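Local coordinates for protein putative isochorismatase (Bordetella bronchiseptica, PDB 3UAO) that probably hydrolyses maleamate to maleate and ammonia, a step in the bacterial breakdown of nicotinate (vitamin B3), at residues R82-Y95 / L128-T141. Numbering follows the deposited sequence.
Sequences RERGWAVAHSRIVY and LAPQAGEYVVRKST
At one margin of the parallel Rossmann-like sheet of this isochorismatase-family amidohydrolase, strand 135-139, outermost within the chain, pairs with strand 87-93. Val88 O, His90 O and Arg92 O receive the amides of Tyr135, Val137 and Lys139, while Tyr135 O, Val137 O and Lys139 O take those of His90, Arg92 and Val94. The strand directions are twisted by 28°, and strand 87-93 continues the sheet through strand 45-50.

Before the pairing begins, the buried carboxylate of Glu134 gathers four N-H donors from three residues. Arg82, from the end of helix 67-84, meets it side-on: NE lies 2.8 Å from Glu134 OE2, on the syn lone pair and almost straight at 174°, and NH2 bonds Glu134 OE1 at 3.0 Å, the two groups nearly coplanar. His90 NE2 reaches Glu134 OE1 at 2.8 Å from above the carboxylate plane, and Gln131 N, across a type II turn, binds that oxygen too. Arginine suits its place because its NH2 also bonds Ala129 O, while the Gln131 amide stacks flat over the guanidinium. The His90 ring swings toward the 130-134 loop, CG beside its own backbone N, and Pro130 CG sits over its face in a CH-pi contact.

Farther along, Arg92 and Arg138 run side by side, guanidinium planes steeply inclined; Glu117 OE2 takes Arg92 NH1 and OE1 takes Arg138 NE, reconciling the like charges. Lys139 bends its last bond (chi4 46°), bringing NZ within 2.7 Å of Thr141 O. Asp51 OD2 salt-bridges Lys139 NZ and OD1 accepts from Ser91 OG; with the oxidised Cys172, this is consistent with the family's Asp-Lys-Cys triad.

Glu134 is probably ionised, its charge offset by Arg82; His90 needs only a proton on NE2. Salt bridge and hydrogen bonds thus join helix end, strand 87-93 and turn 131-134 at one buried carboxylate.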
loop_
_atom_site.group_PDB
_atom_site.type_symbol
_atom_site.label_atom_id
_atom_site.label_comp_id
_atom_site.label_asym_id
_atom_site.label_seq_id
_atom_site.Cartn_x
_atom_site.Cartn_y
_atom_site.Cartn_z
ATOM N N ARG A 82 -13.383 -10.079 23.495
ATOM C CA ARG A 82 -14.792 -9.685 23.538
ATOM C C ARG A 82 -15.225 -9.123 24.901
ATOM O O ARG A 82 -15.938 -8.158 24.943
ATOM C CB ARG A 82 -15.683 -10.862 23.132
ATOM C CG ARG A 82 -15.543 -11.213 21.675
ATOM C CD ARG A 82 -16.034 -12.576 21.378
ATOM N NE ARG A 82 -15.991 -12.817 19.946
ATOM C CZ ARG A 82 -16.246 -13.974 19.341
ATOM N NH1 ARG A 82 -16.545 -15.089 20.022
ATOM N NH2 ARG A 82 -16.184 -14.006 18.013
ATOM N N GLU A 83 -14.770 -9.711 26.006
ATOM C CA GLU A 83 -15.025 -9.102 27.315
ATOM C C GLU A 83 -14.397 -7.697 27.439
ATOM O O GLU A 83 -14.974 -6.793 28.044
ATOM C CB GLU A 83 -14.550 -9.997 28.477
ATOM C CG GLU A 83 -14.923 -9.447 29.910
ATOM C CD GLU A 83 -14.428 -10.343 31.055
ATOM O OE1 GLU A 83 -15.137 -11.310 31.400
ATOM O OE2 GLU A 83 -13.343 -10.072 31.624
ATOM N N ARG A 84 -13.227 -7.500 26.856
ATOM C CA ARG A 84 -12.546 -6.235 27.023
ATOM C C ARG A 84 -12.940 -5.169 25.998
ATOM O O ARG A 84 -12.556 -4.026 26.130
ATOM C CB ARG A 84 -11.049 -6.479 27.055
ATOM C CG ARG A 84 -10.636 -7.238 28.304
ATOM C CD ARG A 84 -9.277 -7.850 28.166
ATOM N NE ARG A 84 -8.939 -8.710 29.296
ATOM C CZ ARG A 84 -7.704 -9.060 29.656
ATOM N NH1 ARG A 84 -6.643 -8.639 28.972
ATOM N NH2 ARG A 84 -7.529 -9.852 30.710
ATOM N N GLY A 85 -13.753 -5.520 25.013
ATOM C CA GLY A 85 -14.162 -4.560 23.986
ATOM C C GLY A 85 -13.031 -4.215 23.018
ATOM O O GLY A 85 -12.890 -3.076 22.605
ATOM N N TRP A 86 -12.223 -5.215 22.668
ATOM C CA TRP A 86 -11.050 -5.007 21.843
ATOM C C TRP A 86 -11.479 -5.114 20.410
ATOM O O TRP A 86 -12.249 -5.984 20.081
ATOM C CB TRP A 86 -9.991 -6.089 22.096
ATOM C CG TRP A 86 -9.197 -5.934 23.323
ATOM C CD1 TRP A 86 -9.208 -4.891 24.176
ATOM C CD2 TRP A 86 -8.212 -6.840 23.804
ATOM N NE1 TRP A 86 -8.307 -5.095 25.192
ATOM C CE2 TRP A 86 -7.681 -6.289 24.985
ATOM C CE3 TRP A 86 -7.742 -8.088 23.366
ATOM C CZ2 TRP A 86 -6.697 -6.934 25.734
ATOM C CZ3 TRP A 86 -6.759 -8.727 24.107
ATOM C CH2 TRP A 86 -6.247 -8.151 25.273
ATOM N N ALA A 87 -10.981 -4.242 19.550
ATOM C CA ALA A 87 -11.196 -4.421 18.129
ATOM C C ALA A 87 -10.796 -5.875 17.778
ATOM O O ALA A 87 -9.788 -6.383 18.277
ATOM C CB ALA A 87 -10.359 -3.402 17.332
ATOM N N VAL A 88 -11.581 -6.547 16.946
ATOM C CA VAL A 88 -11.240 -7.921 16.549
ATOM C C VAL A 88 -11.403 -8.130 15.032
ATOM O O VAL A 88 -12.419 -7.734 14.461
ATOM C CB VAL A 88 -12.055 -8.967 17.325
ATOM C CG1 VAL A 88 -11.630 -10.409 16.925
ATOM C CG2 VAL A 88 -11.859 -8.768 18.798
ATOM N N ALA A 89 -10.365 -8.724 14.415
ATOM C CA ALA A 89 -10.292 -8.931 12.969
ATOM C C ALA A 89 -9.894 -10.365 12.683
ATOM O O ALA A 89 -9.034 -10.914 13.337
ATOM C CB ALA A 89 -9.298 -7.977 12.332
ATOM N N HIS A 90 -10.566 -10.970 11.725
ATOM C CA HIS A 90 -10.285 -12.320 11.289
ATOM C C HIS A 90 -9.888 -12.254 9.810
ATOM O O HIS A 90 -10.404 -11.436 9.058
ATOM C CB HIS A 90 -11.547 -13.185 11.427
ATOM C CG HIS A 90 -12.215 -13.089 12.765
ATOM N ND1 HIS A 90 -12.149 -14.097 13.701
ATOM C CD2 HIS A 90 -12.956 -12.103 13.325
ATOM C CE1 HIS A 90 -12.836 -13.739 14.778
ATOM N NE2 HIS A 90 -13.336 -12.532 14.573
ATOM N N SER A 91 -8.975 -13.116 9.402
ATOM C CA SER A 91 -8.526 -13.152 8.037
ATOM C C SER A 91 -8.914 -14.515 7.461
ATOM O O SER A 91 -9.038 -15.518 8.168
ATOM C CB SER A 91 -6.995 -12.915 7.972
ATOM O OG SER A 91 -6.267 -14.125 7.881
ATOM N N ARG A 92 -9.102 -14.532 6.156
ATOM C CA ARG A 92 -9.419 -15.754 5.412
ATOM C C ARG A 92 -8.735 -15.599 4.080
ATOM O O ARG A 92 -8.721 -14.487 3.563
ATOM C CB ARG A 92 -10.929 -15.858 5.132
ATOM C CG ARG A 92 -11.824 -16.001 6.352
ATOM C CD ARG A 92 -13.282 -15.932 5.971
ATOM N NE ARG A 92 -13.566 -16.925 4.934
ATOM C CZ ARG A 92 -14.522 -16.844 4.011
ATOM N NH1 ARG A 92 -15.356 -15.818 3.957
ATOM N NH2 ARG A 92 -14.621 -17.804 3.125
ATOM N N ILE A 93 -8.133 -16.669 3.543
ATOM C CA ILE A 93 -7.665 -16.664 2.163
ATOM C C ILE A 93 -8.869 -16.970 1.311
ATOM O O ILE A 93 -9.626 -17.925 1.592
ATOM C CB ILE A 93 -6.509 -17.639 1.923
ATOM C CG1 ILE A 93 -5.265 -17.158 2.679
ATOM C CG2 ILE A 93 -6.101 -17.714 0.431
ATOM C CD1 ILE A 93 -4.063 -18.136 2.651
ATOM N N VAL A 94 -9.124 -16.091 0.335
ATOM C CA VAL A 94 -10.210 -16.267 -0.637
ATOM C C VAL A 94 -9.784 -15.850 -2.044
ATOM O O VAL A 94 -9.413 -14.695 -2.282
ATOM C CB VAL A 94 -11.433 -15.444 -0.268
ATOM C CG1 VAL A 94 -12.471 -15.466 -1.439
ATOM C CG2 VAL A 94 -12.060 -15.916 1.041
ATOM N N TYR A 95 -9.855 -16.781 -2.983
ATOM C CA TYR A 95 -9.747 -16.459 -4.416
ATOM C C TYR A 95 -11.123 -16.474 -5.071
ATOM O O TYR A 95 -12.070 -17.042 -4.515
ATOM C CB TYR A 95 -8.869 -17.475 -5.121
ATOM C CG TYR A 95 -7.386 -17.380 -4.775
ATOM C CD1 TYR A 95 -6.493 -16.724 -5.621
ATOM C CD2 TYR A 95 -6.884 -17.979 -3.652
ATOM C CE1 TYR A 95 -5.146 -16.642 -5.327
ATOM C CE2 TYR A 95 -5.513 -17.893 -3.336
ATOM C CZ TYR A 95 -4.663 -17.224 -4.183
ATOM O OH TYR A 95 -3.327 -17.128 -3.905
ATOM N N LEU A 128 -14.111 -20.467 16.362
ATOM C CA LEU A 128 -13.743 -19.035 16.436
ATOM C C LEU A 128 -14.661 -18.132 15.620
ATOM O O LEU A 128 -14.247 -17.050 15.171
ATOM C CB LEU A 128 -12.281 -18.865 15.993
ATOM C CG LEU A 128 -11.273 -19.660 16.817
ATOM C CD1 LEU A 128 -9.945 -19.792 16.075
ATOM C CD2 LEU A 128 -11.072 -18.988 18.132
ATOM N N ALA A 129 -15.909 -18.564 15.429
ATOM C CA ALA A 129 -16.814 -17.870 14.506
ATOM C C ALA A 129 -16.858 -16.412 14.912
ATOM O O ALA A 129 -16.945 -16.118 16.098
ATOM C CB ALA A 129 -18.217 -18.470 14.544
ATOM N N PRO A 130 -16.769 -15.495 13.932
ATOM C CA PRO A 130 -16.944 -14.053 14.110
ATOM C C PRO A 130 -18.288 -13.592 14.695
ATOM O O PRO A 130 -19.299 -14.255 14.549
ATOM C CB PRO A 130 -16.838 -13.527 12.671
ATOM C CG PRO A 130 -15.957 -14.481 12.003
ATOM C CD PRO A 130 -16.338 -15.811 12.556
ATOM N N GLN A 131 -18.274 -12.426 15.321
ATOM C CA GLN A 131 -19.457 -11.799 15.850
ATOM C C GLN A 131 -19.598 -10.400 15.260
ATOM O O GLN A 131 -18.668 -9.922 14.604
ATOM C CB GLN A 131 -19.340 -11.703 17.355
ATOM C CG GLN A 131 -19.550 -13.029 18.045
ATOM C CD GLN A 131 -19.592 -12.892 19.550
ATOM O OE1 GLN A 131 -19.299 -11.814 20.094
ATOM N NE2 GLN A 131 -19.944 -13.978 20.237
ATOM N N ALA A 132 -20.746 -9.763 15.537
ATOM C CA ALA A 132 -21.062 -8.388 15.132
ATOM C C ALA A 132 -19.924 -7.410 15.446
ATOM O O ALA A 132 -19.513 -7.301 16.612
ATOM C CB ALA A 132 -22.385 -7.900 15.831
ATOM N N GLY A 133 -19.398 -6.751 14.405
ATOM C CA GLY A 133 -18.401 -5.675 14.545
ATOM C C GLY A 133 -16.957 -6.125 14.369
ATOM O O GLY A 133 -16.042 -5.309 14.363
ATOM N N GLU A 134 -16.774 -7.431 14.248
ATOM C CA GLU A 134 -15.479 -8.026 14.074
ATOM C C GLU A 134 -15.269 -8.227 12.572
ATOM O O GLU A 134 -16.142 -8.757 11.873
ATOM C CB GLU A 134 -15.394 -9.366 14.803
ATOM C CG GLU A 134 -15.507 -9.277 16.317
ATOM C CD GLU A 134 -15.436 -10.635 16.988
ATOM O OE1 GLU A 134 -15.357 -11.667 16.278
ATOM O OE2 GLU A 134 -15.470 -10.661 18.238
ATOM N N TYR A 135 -14.095 -7.811 12.103
ATOM C CA TYR A 135 -13.858 -7.580 10.706
ATOM C C TYR A 135 -13.257 -8.810 10.085
ATOM O O TYR A 135 -12.305 -9.381 10.631
ATOM C CB TYR A 135 -12.914 -6.379 10.546
ATOM C CG TYR A 135 -12.594 -5.985 9.130
ATOM C CD1 TYR A 135 -13.573 -5.951 8.151
ATOM C CD2 TYR A 135 -11.325 -5.632 8.773
ATOM C CE1 TYR A 135 -13.275 -5.600 6.862
ATOM C CE2 TYR A 135 -11.028 -5.275 7.486
ATOM C CZ TYR A 135 -12.016 -5.245 6.536
ATOM O OH TYR A 135 -11.703 -4.879 5.233
ATOM N N VAL A 136 -13.816 -9.230 8.954
ATOM C CA VAL A 136 -13.332 -10.412 8.239
ATOM C C VAL A 136 -12.621 -9.887 7.028
ATOM O O VAL A 136 -13.224 -9.334 6.127
ATOM C CB VAL A 136 -14.485 -11.364 7.819
ATOM C CG1 VAL A 136 -13.958 -12.627 7.157
ATOM C CG2 VAL A 136 -15.384 -11.694 9.043
ATOM N N VAL A 137 -11.312 -10.031 7.012
ATOM C CA VAL A 137 -10.559 -9.547 5.910
ATOM C C VAL A 137 -10.208 -10.749 5.041
ATOM O O VAL A 137 -9.792 -11.798 5.535
ATOM C CB VAL A 137 -9.357 -8.671 6.357
ATOM C CG1 VAL A 137 -8.660 -9.252 7.451
ATOM C CG2 VAL A 137 -8.398 -8.459 5.216
ATOM N N ARG A 138 -10.447 -10.579 3.732
ATOM C CA ARG A 138 -10.208 -11.589 2.726
ATOM C C ARG A 138 -8.977 -11.213 1.984
ATOM O O ARG A 138 -8.759 -10.041 1.685
ATOM C CB ARG A 138 -11.358 -11.654 1.751
ATOM C CG ARG A 138 -12.604 -12.397 2.287
ATOM C CD ARG A 138 -13.853 -11.827 1.625
ATOM N NE ARG A 138 -15.063 -12.505 2.063
ATOM C CZ ARG A 138 -15.958 -12.026 2.937
ATOM N NH1 ARG A 138 -15.815 -10.822 3.493
ATOM N NH2 ARG A 138 -17.037 -12.768 3.230
ATOM N N LYS A 139 -8.154 -12.217 1.672
ATOM C CA LYS A 139 -6.878 -11.959 1.094
ATOM C C LYS A 139 -6.559 -13.078 0.136
ATOM O O LYS A 139 -7.111 -14.168 0.243
ATOM C CB LYS A 139 -5.829 -11.843 2.210
ATOM C CG LYS A 139 -5.490 -13.159 2.981
ATOM C CD LYS A 139 -4.919 -12.816 4.343
ATOM C CE LYS A 139 -4.326 -14.016 5.109
ATOM N NZ LYS A 139 -3.444 -14.885 4.245
ATOM N N SER A 140 -5.703 -12.780 -0.834
ATOM C CA SER A 140 -5.181 -13.755 -1.744
ATOM C C SER A 140 -3.656 -13.835 -1.608
ATOM O O SER A 140 -3.005 -14.422 -2.442
ATOM C CB SER A 140 -5.545 -13.331 -3.164
ATOM O OG SER A 140 -5.228 -11.955 -3.375
ATOM N N THR A 141 -3.097 -13.230 -0.554
ATOM C CA THR A 141 -1.645 -13.275 -0.256
ATOM C C THR A 141 -1.436 -13.706 1.200
ATOM O O THR A 141 -2.425 -13.838 1.948
ATOM C CB THR A 141 -1.066 -11.900 -0.464
ATOM O OG1 THR A 141 -1.808 -10.960 0.324
ATOM C CG2 THR A 141 -1.214 -11.520 -1.915
#